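Local coordinates for 4-oxalocrotonate tautomerase family enzyme (Burkholderia sp. RPE67, PDB 6VVM), which belongs to the tautomerase superfamily, folds as two successive beta-alpha-beta units and assembles with two further copies into a trimer, at residues H83-S88 against Q97-M102; G22-T27 against E36-L41; E14-L19 against L42-V47; A75-L80 against I103-N108. All coordinates share one frame; numbering follows the deposited sequence.

In the fold
Each of the two long helices meets the strand that follows it twice. Along the chain, contact 3 (14-19 with 42-47) encloses contact 2 (22-27 with 36-41), both joining helix 13-31 to strand 39-45; contact 4 (75-80 with 103-108) likewise encloses contact 1 (83-88 with 97-102), joining helix 74-92 to strand 100-106. The two strands are the outermost of one four-stranded sheet. Neighbouring contacts have centres 14 to 15 Å apart, whereas contacts 3 and 4 sit about 23 Å apart on opposite sides of the chain's centre. Contacts 1 and 2 touch where the helices pack together. The four contacts thus fasten two similar beta-alpha-beta units, whose outer strands meet other subunits of the trimer.

Contact 1: H83-S88 against Q97-M102; sequences HLSETS and QSTRVM
Ser-85 touches Thr-99 with its CB and Val-101 with its hydroxyl. CB lies 3.4 Å from Thr-99 OG1, while OG comes within 3.4 Å of Val-101 CG2, a methyl meeting an oxygen. The chi1 of Ser-85 (-63°) sets OG beside its own backbone N, where it also hydrogen-bonds to Ile-81 O one turn back. Thr-99 holds OG1 between its backbone N and carbonyl carbon (chi1 63°); that hydroxyl bonds to Leu-96 O, leaving CG2 to lie 3.8 Å from Ser-85 O. A water joins the two segments, donating to Ser-85 OG at 2.7 Å and to Thr-99 O at 3.0 Å, so it bridges two polar atoms inside a buried contact. Beside it along the helix, Leu-84 CD1 adds loose apolar packing, 4.3 Å from Val-101 CG1. Ser-88 turns its OG back on its own helix and bonds to Leu-84 O at 2.9 Å; this carbonyl also accepts from Ser-88 N, the two donors arriving from opposite faces of its plane. Gly-54 of the second subunit packs on Ser-85 and Thr-99, and Arg-100 and Val-101 pair antiparallel with a strand of that subunit. Helix 74-92 here lies against the entry to strand 100-106, the closing half of a beta-alpha-beta crossover that began at strand 63-69.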
loop_
_atom_site.group_PDB
_atom_site.type_symbol
_atom_site.label_atom_id
_atom_site.label_comp_id
_atom_site.label_asym_id
_atom_site.label_seq_id
_atom_site.Cartn_x
_atom_site.Cartn_y
_atom_site.Cartn_z
ATOM N N HIS A 83 -20.627 1.219 0.438
ATOM C CA HIS A 83 -20.689 2.059 -0.755
ATOM C C HIS A 83 -19.533 1.784 -1.704
ATOM O O HIS A 83 -19.728 1.735 -2.922
ATOM C CB HIS A 83 -20.692 3.537 -0.360
ATOM C CG HIS A 83 -22.040 4.067 0.034
ATOM N ND1 HIS A 83 -22.824 4.813 -0.821
ATOM C CD2 HIS A 83 -22.721 3.995 1.203
ATOM C CE1 HIS A 83 -23.937 5.167 -0.198
ATOM N NE2 HIS A 83 -23.896 4.689 1.033
ATOM N N LEU A 84 -18.313 1.640 -1.181
ATOM C CA LEU A 84 -17.187 1.349 -2.063
ATOM C C LEU A 84 -17.379 0.000 -2.737
ATOM O O LEU A 84 -17.120 -0.144 -3.940
ATOM C CB LEU A 84 -15.866 1.388 -1.282
ATOM C CG LEU A 84 -15.397 2.737 -0.687
ATOM C CD1 LEU A 84 -14.070 2.559 0.097
ATOM C CD2 LEU A 84 -15.233 3.791 -1.772
ATOM N N SER A 85 -17.885 -0.981 -1.983
ATOM C CA SER A 85 -18.064 -2.336 -2.498
ATOM C C SER A 85 -19.117 -2.349 -3.602
ATOM O O SER A 85 -18.859 -2.839 -4.705
ATOM C CB SER A 85 -18.475 -3.284 -1.368
ATOM O OG SER A 85 -17.475 -3.387 -0.369
ATOM N N GLU A 86 -20.303 -1.780 -3.325
ATOM C CA GLU A 86 -21.379 -1.748 -4.320
ATOM C C GLU A 86 -20.965 -0.971 -5.562
ATOM O O GLU A 86 -21.253 -1.397 -6.684
ATOM C CB GLU A 86 -22.647 -1.138 -3.716
ATOM C CG GLU A 86 -23.710 -0.779 -4.765
ATOM C CD GLU A 86 -24.265 -2.011 -5.467
ATOM O OE1 GLU A 86 -24.254 -3.101 -4.856
ATOM O OE2 GLU A 86 -24.702 -1.903 -6.636
ATOM N N THR A 87 -20.275 0.165 -5.378
ATOM C CA THR A 87 -19.801 0.958 -6.514
ATOM C C THR A 87 -18.806 0.164 -7.353
ATOM O O THR A 87 -18.904 0.115 -8.587
ATOM C CB THR A 87 -19.140 2.253 -6.030
ATOM O OG1 THR A 87 -20.120 3.133 -5.448
ATOM C CG2 THR A 87 -18.470 2.959 -7.203
ATOM N N SER A 88 -17.812 -0.430 -6.697
ATOM C CA SER A 88 -16.809 -1.192 -7.428
ATOM C C SER A 88 -17.451 -2.342 -8.193
ATOM O O SER A 88 -17.157 -2.551 -9.375
ATOM C CB SER A 88 -15.746 -1.709 -6.458
ATOM O OG SER A 88 -15.049 -0.618 -5.886
ATOM N N GLN A 97 -19.973 -10.065 -3.990
ATOM C CA GLN A 97 -19.319 -11.033 -3.121
ATOM C C GLN A 97 -17.805 -11.072 -3.323
ATOM O O GLN A 97 -17.075 -11.436 -2.397
ATOM C CB GLN A 97 -19.941 -12.422 -3.369
ATOM C CG GLN A 97 -21.339 -12.608 -2.773
ATOM C CD GLN A 97 -22.481 -12.115 -3.672
ATOM O OE1 GLN A 97 -22.262 -11.387 -4.646
ATOM N NE2 GLN A 97 -23.713 -12.511 -3.336
ATOM N N SER A 98 -17.315 -10.666 -4.496
ATOM C CA SER A 98 -15.894 -10.687 -4.801
ATOM C C SER A 98 -15.130 -9.474 -4.277
ATOM O O SER A 98 -13.899 -9.484 -4.339
ATOM C CB SER A 98 -15.696 -10.785 -6.318
ATOM O OG SER A 98 -16.090 -9.568 -6.951
ATOM N N THR A 99 -15.805 -8.439 -3.764
ATOM C CA THR A 99 -15.124 -7.207 -3.380
ATOM C C THR A 99 -14.579 -7.280 -1.954
ATOM O O THR A 99 -15.203 -7.854 -1.054
ATOM C CB THR A 99 -16.055 -5.994 -3.507
ATOM O OG1 THR A 99 -17.152 -6.145 -2.607
ATOM C CG2 THR A 99 -16.599 -5.838 -4.949
ATOM N N ARG A 100 -13.403 -6.683 -1.764
ATOM C CA ARG A 100 -12.734 -6.572 -0.474
ATOM C C ARG A 100 -12.429 -5.112 -0.198
ATOM O O ARG A 100 -11.979 -4.397 -1.096
ATOM C CB ARG A 100 -11.407 -7.358 -0.455
ATOM C CG ARG A 100 -11.523 -8.849 -0.666
ATOM C CD ARG A 100 -12.391 -9.454 0.395
ATOM N NE ARG A 100 -12.143 -10.885 0.610
ATOM C CZ ARG A 100 -12.438 -11.840 -0.269
ATOM N NH1 ARG A 100 -12.220 -13.112 0.034
ATOM N NH2 ARG A 100 -12.943 -11.529 -1.454
ATOM N N VAL A 101 -12.649 -4.674 1.044
ATOM C CA VAL A 101 -12.292 -3.323 1.469
ATOM C C VAL A 101 -11.450 -3.404 2.732
ATOM O O VAL A 101 -11.788 -4.137 3.667
ATOM C CB VAL A 101 -13.537 -2.444 1.726
ATOM C CG1 VAL A 101 -13.107 -1.066 2.279
ATOM C CG2 VAL A 101 -14.359 -2.302 0.446
ATOM N N MET A 102 -10.370 -2.627 2.771
ATOM C CA MET A 102 -9.534 -2.531 3.958
ATOM C C MET A 102 -9.289 -1.066 4.277
ATOM O O MET A 102 -8.829 -0.302 3.419
ATOM C CB MET A 102 -8.205 -3.277 3.752
ATOM C CG MET A 102 -8.351 -4.775 3.811
ATOM S SD MET A 102 -7.363 -5.639 2.576
ATOM C CE MET A 102 -5.751 -4.860 2.670
HETATM O O HOH W 1 -16.476 -5.713 0.615
#

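Contact 2: G22-T27 against E36-L41; sequences GLTRAT and ESVRIL
Thr-24 and Val-38 are brought together by their first torsions: Thr-24 has its OG1 opposite the carbonyl carbon and CG2 opposite the backbone N (chi1 -61°), and Val-38 has CG1 opposite its N (chi1 179°). This is the second half of a beta-alpha-beta unit, in which helix 13-31 packs on the start of strand 39-45, parallel to and beside strand 2-8. The two side chains lie alongside each other, pointing opposite ways, Thr-24 CG2 lying 4.0 Å from Val-38 CB while OG1 looks onto CG1. The other branch of the valine, CG2, reaches Thr-27 CG2 at 3.9 Å, so Val-38 is wedged between two threonines one turn apart. Ile-40 sends its CD1 methyl to the same helix face, 3.4 Å from Thr-24 OG1 and 3.9 Å from Leu-23 CB. Farther out, Leu-23 packs on Thr-87 and Ser-88 of the neighbouring helix 74-92, while Pro-1 lies against Val-38 and Thr-27. Arg-39, Ile-40 and Leu-41 pair antiparallel with a strand of the third subunit, which carries the sheet on across the interface. The polar ends are answered locally. Thr-27 OG1 donates to Leu-23 O at 2.8 Å, tilted 21° from the carbonyl plane, and the same oxygen takes the Thr-27 N-H. Thr-24 OG1 bonds to Ile-20 O, and it also accepts from a water at 2.9 Å that donates in turn to Val-38 O at 3.0 Å.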
loop_
_atom_site.group_PDB
_atom_site.type_symbol
_atom_site.label_atom_id
_atom_site.label_comp_id
_atom_site.label_asym_id
_atom_site.label_seq_id
_atom_site.Cartn_x
_atom_site.Cartn_y
_atom_site.Cartn_z
ATOM N N GLY A 22 -17.518 7.215 -9.434
ATOM C CA GLY A 22 -18.440 6.581 -8.506
ATOM C C GLY A 22 -17.852 6.407 -7.120
ATOM O O GLY A 22 -18.543 6.599 -6.120
ATOM N N LEU A 23 -16.569 6.026 -7.040
ATOM C CA LEU A 23 -15.930 5.850 -5.737
ATOM C C LEU A 23 -15.822 7.169 -4.983
ATOM O O LEU A 23 -15.831 7.191 -3.746
ATOM C CB LEU A 23 -14.544 5.218 -5.919
ATOM C CG LEU A 23 -14.557 3.779 -6.452
ATOM C CD1 LEU A 23 -13.120 3.334 -6.645
ATOM C CD2 LEU A 23 -15.235 2.847 -5.474
ATOM N N THR A 24 -15.676 8.274 -5.705
ATOM C CA THR A 24 -15.650 9.568 -5.039
ATOM C C THR A 24 -17.029 9.905 -4.482
ATOM O O THR A 24 -17.160 10.290 -3.317
ATOM C CB THR A 24 -15.141 10.643 -6.010
ATOM O OG1 THR A 24 -13.802 10.304 -6.412
ATOM C CG2 THR A 24 -15.115 12.032 -5.349
ATOM N N ARG A 25 -18.079 9.732 -5.291
ATOM C CA ARG A 25 -19.434 9.930 -4.784
ATOM C C ARG A 25 -19.721 8.985 -3.630
ATOM O O ARG A 25 -20.424 9.345 -2.680
ATOM C CB ARG A 25 -20.456 9.713 -5.897
ATOM C CG ARG A 25 -20.302 10.635 -7.069
ATOM C CD ARG A 25 -21.276 10.238 -8.190
ATOM N NE ARG A 25 -21.077 11.099 -9.345
ATOM C CZ ARG A 25 -21.687 12.269 -9.512
ATOM N NH1 ARG A 25 -22.560 12.705 -8.610
ATOM N NH2 ARG A 25 -21.437 12.991 -10.592
ATOM N N ALA A 26 -19.172 7.773 -3.694
ATOM C CA ALA A 26 -19.405 6.795 -2.641
ATOM C C ALA A 26 -18.791 7.260 -1.337
ATOM O O ALA A 26 -19.378 7.068 -0.263
ATOM C CB ALA A 26 -18.823 5.430 -3.045
ATOM N N THR A 27 -17.603 7.874 -1.423
ATOM C CA THR A 27 -16.884 8.306 -0.238
ATOM C C THR A 27 -17.531 9.548 0.358
ATOM O O THR A 27 -17.724 9.625 1.573
ATOM C CB THR A 27 -15.415 8.562 -0.599
ATOM O OG1 THR A 27 -14.839 7.354 -1.124
ATOM C CG2 THR A 27 -14.611 9.011 0.623
ATOM N N GLU A 36 -13.385 17.001 -3.283
ATOM C CA GLU A 36 -12.052 17.410 -3.696
ATOM C C GLU A 36 -10.949 16.793 -2.841
ATOM O O GLU A 36 -9.786 16.792 -3.256
ATOM C CB GLU A 36 -11.965 18.936 -3.642
ATOM C CG GLU A 36 -12.429 19.509 -2.305
ATOM C CD GLU A 36 -13.883 19.976 -2.311
ATOM O OE1 GLU A 36 -14.162 21.030 -1.691
ATOM O OE2 GLU A 36 -14.745 19.306 -2.929
ATOM N N SER A 37 -11.272 16.289 -1.656
ATOM C CA SER A 37 -10.274 15.678 -0.796
ATOM C C SER A 37 -10.101 14.189 -1.082
ATOM O O SER A 37 -9.281 13.546 -0.433
ATOM C CB SER A 37 -10.640 15.885 0.674
ATOM O OG SER A 37 -11.690 15.026 1.071
ATOM N N VAL A 38 -10.865 13.631 -2.008
ATOM C CA VAL A 38 -10.761 12.211 -2.345
ATOM C C VAL A 38 -9.752 12.054 -3.469
ATOM O O VAL A 38 -9.981 12.541 -4.582
ATOM C CB VAL A 38 -12.127 11.635 -2.739
ATOM C CG1 VAL A 38 -11.995 10.146 -3.127
ATOM C CG2 VAL A 38 -13.103 11.815 -1.597
ATOM N N ARG A 39 -8.632 11.382 -3.170
ATOM C CA ARG A 39 -7.614 11.017 -4.146
ATOM C C ARG A 39 -7.674 9.512 -4.395
ATOM O O ARG A 39 -7.737 8.722 -3.446
ATOM C CB ARG A 39 -6.209 11.410 -3.660
ATOM C CG ARG A 39 -5.927 12.912 -3.719
ATOM C CD ARG A 39 -4.837 13.340 -2.722
ATOM N NE ARG A 39 -5.234 13.046 -1.345
ATOM C CZ ARG A 39 -5.994 13.843 -0.591
ATOM N NH1 ARG A 39 -6.309 13.490 0.654
ATOM N NH2 ARG A 39 -6.441 14.993 -1.075
ATOM N N ILE A 40 -7.661 9.113 -5.660
ATOM C CA ILE A 40 -7.773 7.701 -6.017
ATOM C C ILE A 40 -6.588 7.276 -6.872
ATOM O O ILE A 40 -6.208 7.969 -7.820
ATOM C CB ILE A 40 -9.093 7.411 -6.756
ATOM C CG1 ILE A 40 -10.280 7.797 -5.869
ATOM C CG2 ILE A 40 -9.177 5.928 -7.182
ATOM C CD1 ILE A 40 -11.582 7.672 -6.548
ATOM N N LEU A 41 -6.044 6.100 -6.588
ATOM C CA LEU A 41 -5.105 5.470 -7.501
ATOM C C LEU A 41 -5.625 4.089 -7.836
ATOM O O LEU A 41 -5.981 3.322 -6.936
ATOM C CB LEU A 41 -3.677 5.381 -6.927
ATOM C CG LEU A 41 -3.401 4.747 -5.562
ATOM C CD1 LEU A 41 -1.970 4.119 -5.531
ATOM C CD2 LEU A 41 -3.544 5.773 -4.454
HETATM O O HOH W 2 -11.114 11.180 -6.981
#

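Contact 3: E14-L19 against L42-V47; sequences ERKASL and LTELPV
Lys-16 NZ is gripped by more than one carboxylate: Glu-44 OE2 takes it in a salt bridge of 2.6 Å across the contact, Asp-110 of the third subunit supplies a second, and Asp-13 adds a long, weak ion pair. The ammonium meets OE2 from above the carboxylate, 55° out of its plane, and the two side chains cross at about a right angle. Glu-44 OE1 stays farther off, 3.9 Å from Lys-16 NZ, so one oxygen does the work. The lysine chain is bent at chi3 (-93°), which turns its end toward the glutamate after its first carbons have passed Leu-42. That passage is close: Lys-16 CB lies 3.7 Å from Leu-42 CD1 and CG 4.0 Å from the same methyl. Here the early turns of helix 13-31 lie against the far half of strand 39-45 in the first beta-alpha-beta unit, the two segments running at 140° to each other with their axes 11.4 Å apart. Leu-42 carries the apolar side of this packing with both branches, its CD2 meeting Leu-19 CD2 at 3.7 Å. Leu-42 packs also on Val-5 and Leu-7 of strand 2-8, and Leu-19 on Val-91 of helix 74-92.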
loop_
_atom_site.group_PDB
_atom_site.type_symbol
_atom_site.label_atom_id
_atom_site.label_comp_id
_atom_site.label_asym_id
_atom_site.label_seq_id
_atom_site.Cartn_x
_atom_site.Cartn_y
_atom_site.Cartn_z
ATOM N N GLU A 14 -12.677 4.911 -20.181
ATOM C CA GLU A 14 -13.943 5.496 -19.748
ATOM C C GLU A 14 -14.481 4.773 -18.518
ATOM O O GLU A 14 -15.037 5.403 -17.615
ATOM C CB GLU A 14 -14.975 5.468 -20.886
ATOM C CG GLU A 14 -16.327 6.105 -20.497
ATOM C CD GLU A 14 -17.358 6.072 -21.620
ATOM O OE1 GLU A 14 -17.015 5.618 -22.725
ATOM O OE2 GLU A 14 -18.511 6.509 -21.397
ATOM N N ARG A 15 -14.325 3.452 -18.457
ATOM C CA ARG A 15 -14.792 2.736 -17.276
ATOM C C ARG A 15 -13.968 3.100 -16.047
ATOM O O ARG A 15 -14.513 3.220 -14.944
ATOM C CB ARG A 15 -14.758 1.227 -17.511
ATOM C CG ARG A 15 -15.349 0.452 -16.354
ATOM C CD ARG A 15 -15.427 -1.020 -16.642
ATOM N NE ARG A 15 -16.706 -1.405 -17.237
ATOM C CZ ARG A 15 -16.956 -2.628 -17.700
ATOM N NH1 ARG A 15 -16.009 -3.560 -17.650
ATOM N NH2 ARG A 15 -18.137 -2.916 -18.224
ATOM N N LYS A 16 -12.648 3.250 -16.209
ATOM C CA LYS A 16 -11.827 3.695 -15.089
ATOM C C LYS A 16 -12.241 5.089 -14.635
ATOM O O LYS A 16 -12.322 5.359 -13.432
ATOM C CB LYS A 16 -10.350 3.663 -15.477
ATOM C CG LYS A 16 -9.840 2.254 -15.739
ATOM C CD LYS A 16 -8.327 2.224 -15.850
ATOM C CE LYS A 16 -7.846 2.371 -17.279
ATOM N NZ LYS A 16 -6.482 1.716 -17.393
ATOM N N ALA A 17 -12.510 5.986 -15.586
ATOM C CA ALA A 17 -13.040 7.300 -15.230
ATOM C C ALA A 17 -14.388 7.190 -14.513
ATOM O O ALA A 17 -14.653 7.933 -13.561
ATOM C CB ALA A 17 -13.162 8.168 -16.488
ATOM N N SER A 18 -15.247 6.256 -14.933
ATOM C CA SER A 18 -16.527 6.096 -14.241
ATOM C C SER A 18 -16.332 5.459 -12.868
ATOM O O SER A 18 -17.089 5.735 -11.933
ATOM C CB SER A 18 -17.492 5.271 -15.097
ATOM O OG SER A 18 -18.632 4.887 -14.350
ATOM N N LEU A 19 -15.290 4.649 -12.709
ATOM C CA LEU A 19 -14.996 4.111 -11.386
ATOM C C LEU A 19 -14.490 5.195 -10.445
ATOM O O LEU A 19 -14.874 5.224 -9.270
ATOM C CB LEU A 19 -13.966 2.991 -11.500
ATOM C CG LEU A 19 -13.541 2.381 -10.158
ATOM C CD1 LEU A 19 -14.694 1.623 -9.532
ATOM C CD2 LEU A 19 -12.320 1.455 -10.337
ATOM N N LEU A 42 -5.712 3.798 -9.127
ATOM C CA LEU A 42 -6.056 2.473 -9.616
ATOM C C LEU A 42 -4.756 1.745 -9.925
ATOM O O LEU A 42 -3.900 2.283 -10.631
ATOM C CB LEU A 42 -6.931 2.546 -10.868
ATOM C CG LEU A 42 -8.169 3.432 -10.700
ATOM C CD1 LEU A 42 -8.925 3.537 -12.015
ATOM C CD2 LEU A 42 -9.041 2.883 -9.578
ATOM N N THR A 43 -4.601 0.547 -9.370
ATOM C CA THR A 43 -3.396 -0.262 -9.572
ATOM C C THR A 43 -3.796 -1.483 -10.393
ATOM O O THR A 43 -4.323 -2.466 -9.859
ATOM C CB THR A 43 -2.766 -0.634 -8.232
ATOM O OG1 THR A 43 -2.316 0.561 -7.577
ATOM C CG2 THR A 43 -1.547 -1.568 -8.440
ATOM N N GLU A 44 -3.593 -1.388 -11.706
ATOM C CA GLU A 44 -3.912 -2.472 -12.623
ATOM C C GLU A 44 -2.851 -3.562 -12.528
ATOM O O GLU A 44 -1.658 -3.267 -12.535
ATOM C CB GLU A 44 -3.949 -1.959 -14.062
ATOM C CG GLU A 44 -5.246 -1.382 -14.531
ATOM C CD GLU A 44 -5.225 -1.108 -16.028
ATOM O OE1 GLU A 44 -4.157 -1.289 -16.664
ATOM O OE2 GLU A 44 -6.275 -0.721 -16.564
ATOM N N LEU A 45 -3.286 -4.822 -12.460
ATOM C CA LEU A 45 -2.343 -5.931 -12.384
ATOM C C LEU A 45 -2.604 -6.964 -13.472
ATOM O O LEU A 45 -3.760 -7.314 -13.747
ATOM C CB LEU A 45 -2.411 -6.626 -11.013
ATOM C CG LEU A 45 -2.072 -5.772 -9.796
ATOM C CD1 LEU A 45 -2.015 -6.642 -8.540
ATOM C CD2 LEU A 45 -0.752 -5.041 -10.007
ATOM N N PRO A 46 -1.551 -7.485 -14.094
ATOM C CA PRO A 46 -1.719 -8.644 -14.976
ATOM C C PRO A 46 -2.159 -9.870 -14.184
ATOM O O PRO A 46 -1.921 -9.986 -12.980
ATOM C CB PRO A 46 -0.326 -8.837 -15.585
ATOM C CG PRO A 46 0.622 -8.221 -14.575
ATOM C CD PRO A 46 -0.142 -7.064 -13.965
ATOM N N VAL A 47 -2.818 -10.801 -14.881
ATOM C CA VAL A 47 -3.339 -11.991 -14.206
ATOM C C VAL A 47 -2.214 -12.767 -13.527
ATOM O O VAL A 47 -2.407 -13.336 -12.444
ATOM C CB VAL A 47 -4.134 -12.864 -15.204
ATOM C CG1 VAL A 47 -4.391 -14.260 -14.640
ATOM C CG2 VAL A 47 -5.457 -12.204 -15.516
#

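Contact 4: A75-L80 against I103-N108; sequences AQKEAL and IKDIPN
Lys-77, Ile-103 and Asp-105 bury most of the surface here. The CB of Lys-77 lies 3.8 Å from Ile-103 CD1. From there the lysine runs fully extended past the isoleucine to the carboxylate of Asp-105. Its NZ makes a short salt bridge of 2.5 Å to Asp-105 OD2, arriving on the syn side and 26° out of the carboxylate plane; OD1 lies 3.1 Å from NZ and 3.2 Å from Lys-77 CE, so the lysine's end sits across both oxygens. Asn-49 of the second subunit hydrogen-bonds to Asp-105 OD2 and to Ile-103 O, so another chain holds both the carboxylate and the strand backbone. Ile-103 points its CD1 into the helix because CG1 stands opposite the carbonyl carbon (chi1 -61°), and Leu-80 closes this apolar patch, its CD2 meeting CD1 of Ile-103 at 4.1 Å. Leu-80 rests on Thr-27, Ala-30 and Ile-31 of helix 13-31, and both it and Ile-103 pack on Leu-68 of strand 63-69. The opening turns of helix 74-92 run obliquely antiparallel (143°) to the end half of strand 100-106, axes 11.1 Å apart, with strand 63-69 alongside in the sheet and helix 13-31 beside the helix.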
loop_
_atom_site.group_PDB
_atom_site.type_symbol
_atom_site.label_atom_id
_atom_site.label_comp_id
_atom_site.label_asym_id
_atom_site.label_seq_id
_atom_site.Cartn_x
_atom_site.Cartn_y
_atom_site.Cartn_z
ATOM N N ALA A 75 -19.938 3.239 12.352
ATOM C CA ALA A 75 -21.061 3.398 11.433
ATOM C C ALA A 75 -20.618 4.007 10.108
ATOM O O ALA A 75 -21.024 3.550 9.034
ATOM C CB ALA A 75 -22.138 4.269 12.080
ATOM N N GLN A 76 -19.803 5.059 10.163
ATOM C CA GLN A 76 -19.283 5.647 8.930
ATOM C C GLN A 76 -18.453 4.637 8.146
ATOM O O GLN A 76 -18.572 4.538 6.918
ATOM C CB GLN A 76 -18.441 6.878 9.246
ATOM C CG GLN A 76 -19.243 8.087 9.746
ATOM C CD GLN A 76 -18.349 9.266 10.070
ATOM O OE1 GLN A 76 -17.659 9.266 11.090
ATOM N NE2 GLN A 76 -18.324 10.260 9.185
ATOM N N LYS A 77 -17.606 3.882 8.842
ATOM C CA LYS A 77 -16.750 2.915 8.158
ATOM C C LYS A 77 -17.571 1.793 7.532
ATOM O O LYS A 77 -17.271 1.343 6.422
ATOM C CB LYS A 77 -15.725 2.360 9.140
ATOM C CG LYS A 77 -14.785 3.404 9.682
ATOM C CD LYS A 77 -13.754 2.800 10.633
ATOM C CE LYS A 77 -12.766 3.857 11.114
ATOM N NZ LYS A 77 -11.865 3.299 12.150
ATOM N N GLU A 78 -18.607 1.327 8.233
ATOM C CA GLU A 78 -19.524 0.339 7.662
ATOM C C GLU A 78 -20.174 0.860 6.388
ATOM O O GLU A 78 -20.300 0.128 5.397
ATOM C CB GLU A 78 -20.597 -0.019 8.690
ATOM C CG GLU A 78 -21.523 -1.151 8.300
ATOM C CD GLU A 78 -22.385 -1.592 9.468
ATOM O OE1 GLU A 78 -23.622 -1.559 9.339
ATOM O OE2 GLU A 78 -21.821 -1.949 10.525
ATOM N N ALA A 79 -20.610 2.123 6.401
ATOM C CA ALA A 79 -21.207 2.710 5.207
ATOM C C ALA A 79 -20.175 2.848 4.098
ATOM O O ALA A 79 -20.470 2.569 2.929
ATOM C CB ALA A 79 -21.839 4.065 5.538
ATOM N N LEU A 80 -18.960 3.269 4.449
ATOM C CA LEU A 80 -17.881 3.330 3.472
ATOM C C LEU A 80 -17.648 1.969 2.820
ATOM O O LEU A 80 -17.579 1.872 1.590
ATOM C CB LEU A 80 -16.602 3.853 4.129
ATOM C CG LEU A 80 -15.450 4.136 3.158
ATOM C CD1 LEU A 80 -15.830 5.146 2.066
ATOM C CD2 LEU A 80 -14.221 4.595 3.911
ATOM N N ILE A 103 -9.628 -0.662 5.497
ATOM C CA ILE A 103 -9.559 0.737 5.911
ATOM C C ILE A 103 -8.384 0.915 6.852
ATOM O O ILE A 103 -8.305 0.243 7.886
ATOM C CB ILE A 103 -10.858 1.198 6.595
ATOM C CG1 ILE A 103 -12.044 1.087 5.625
ATOM C CG2 ILE A 103 -10.694 2.631 7.114
ATOM C CD1 ILE A 103 -13.367 1.393 6.261
ATOM N N LYS A 104 -7.492 1.841 6.510
ATOM C CA LYS A 104 -6.384 2.233 7.371
ATOM C C LYS A 104 -6.718 3.567 8.029
ATOM O O LYS A 104 -6.995 4.552 7.335
ATOM C CB LYS A 104 -5.082 2.344 6.585
ATOM C CG LYS A 104 -4.455 1.006 6.216
ATOM C CD LYS A 104 -3.341 1.178 5.201
ATOM C CE LYS A 104 -1.974 1.221 5.861
ATOM N NZ LYS A 104 -1.060 0.201 5.251
ATOM N N ASP A 105 -6.705 3.588 9.359
ATOM C CA ASP A 105 -6.844 4.809 10.139
ATOM C C ASP A 105 -5.462 5.391 10.413
ATOM O O ASP A 105 -4.569 4.667 10.861
ATOM C CB ASP A 105 -7.550 4.518 11.459
ATOM C CG ASP A 105 -8.991 4.104 11.263
ATOM O OD1 ASP A 105 -9.722 4.860 10.606
ATOM O OD2 ASP A 105 -9.380 3.023 11.750
ATOM N N ILE A 106 -5.289 6.683 10.151
ATOM C CA ILE A 106 -4.019 7.379 10.361
ATOM C C ILE A 106 -4.222 8.402 11.477
ATOM O O ILE A 106 -5.037 9.319 11.321
ATOM C CB ILE A 106 -3.523 8.069 9.073
ATOM C CG1 ILE A 106 -3.453 7.082 7.905
ATOM C CG2 ILE A 106 -2.147 8.746 9.289
ATOM C CD1 ILE A 106 -2.423 5.951 8.068
ATOM N N PRO A 107 -3.501 8.305 12.602
ATOM C CA PRO A 107 -3.638 9.322 13.652
ATOM C C PRO A 107 -3.227 10.688 13.125
ATOM O O PRO A 107 -2.382 10.798 12.235
ATOM C CB PRO A 107 -2.684 8.835 14.753
ATOM C CG PRO A 107 -2.474 7.358 14.467
ATOM C CD PRO A 107 -2.528 7.259 12.961
ATOM N N ASN A 108 -3.837 11.737 13.684
ATOM C CA ASN A 108 -3.587 13.081 13.161
ATOM C C ASN A 108 -2.140 13.519 13.376
ATOM O O ASN A 108 -1.650 14.382 12.641
ATOM C CB ASN A 108 -4.594 14.093 13.746
ATOM C CG ASN A 108 -4.531 14.230 15.271
ATOM O OD1 ASN A 108 -3.694 13.631 15.945
ATOM N ND2 ASN A 108 -5.430 15.056 15.817
#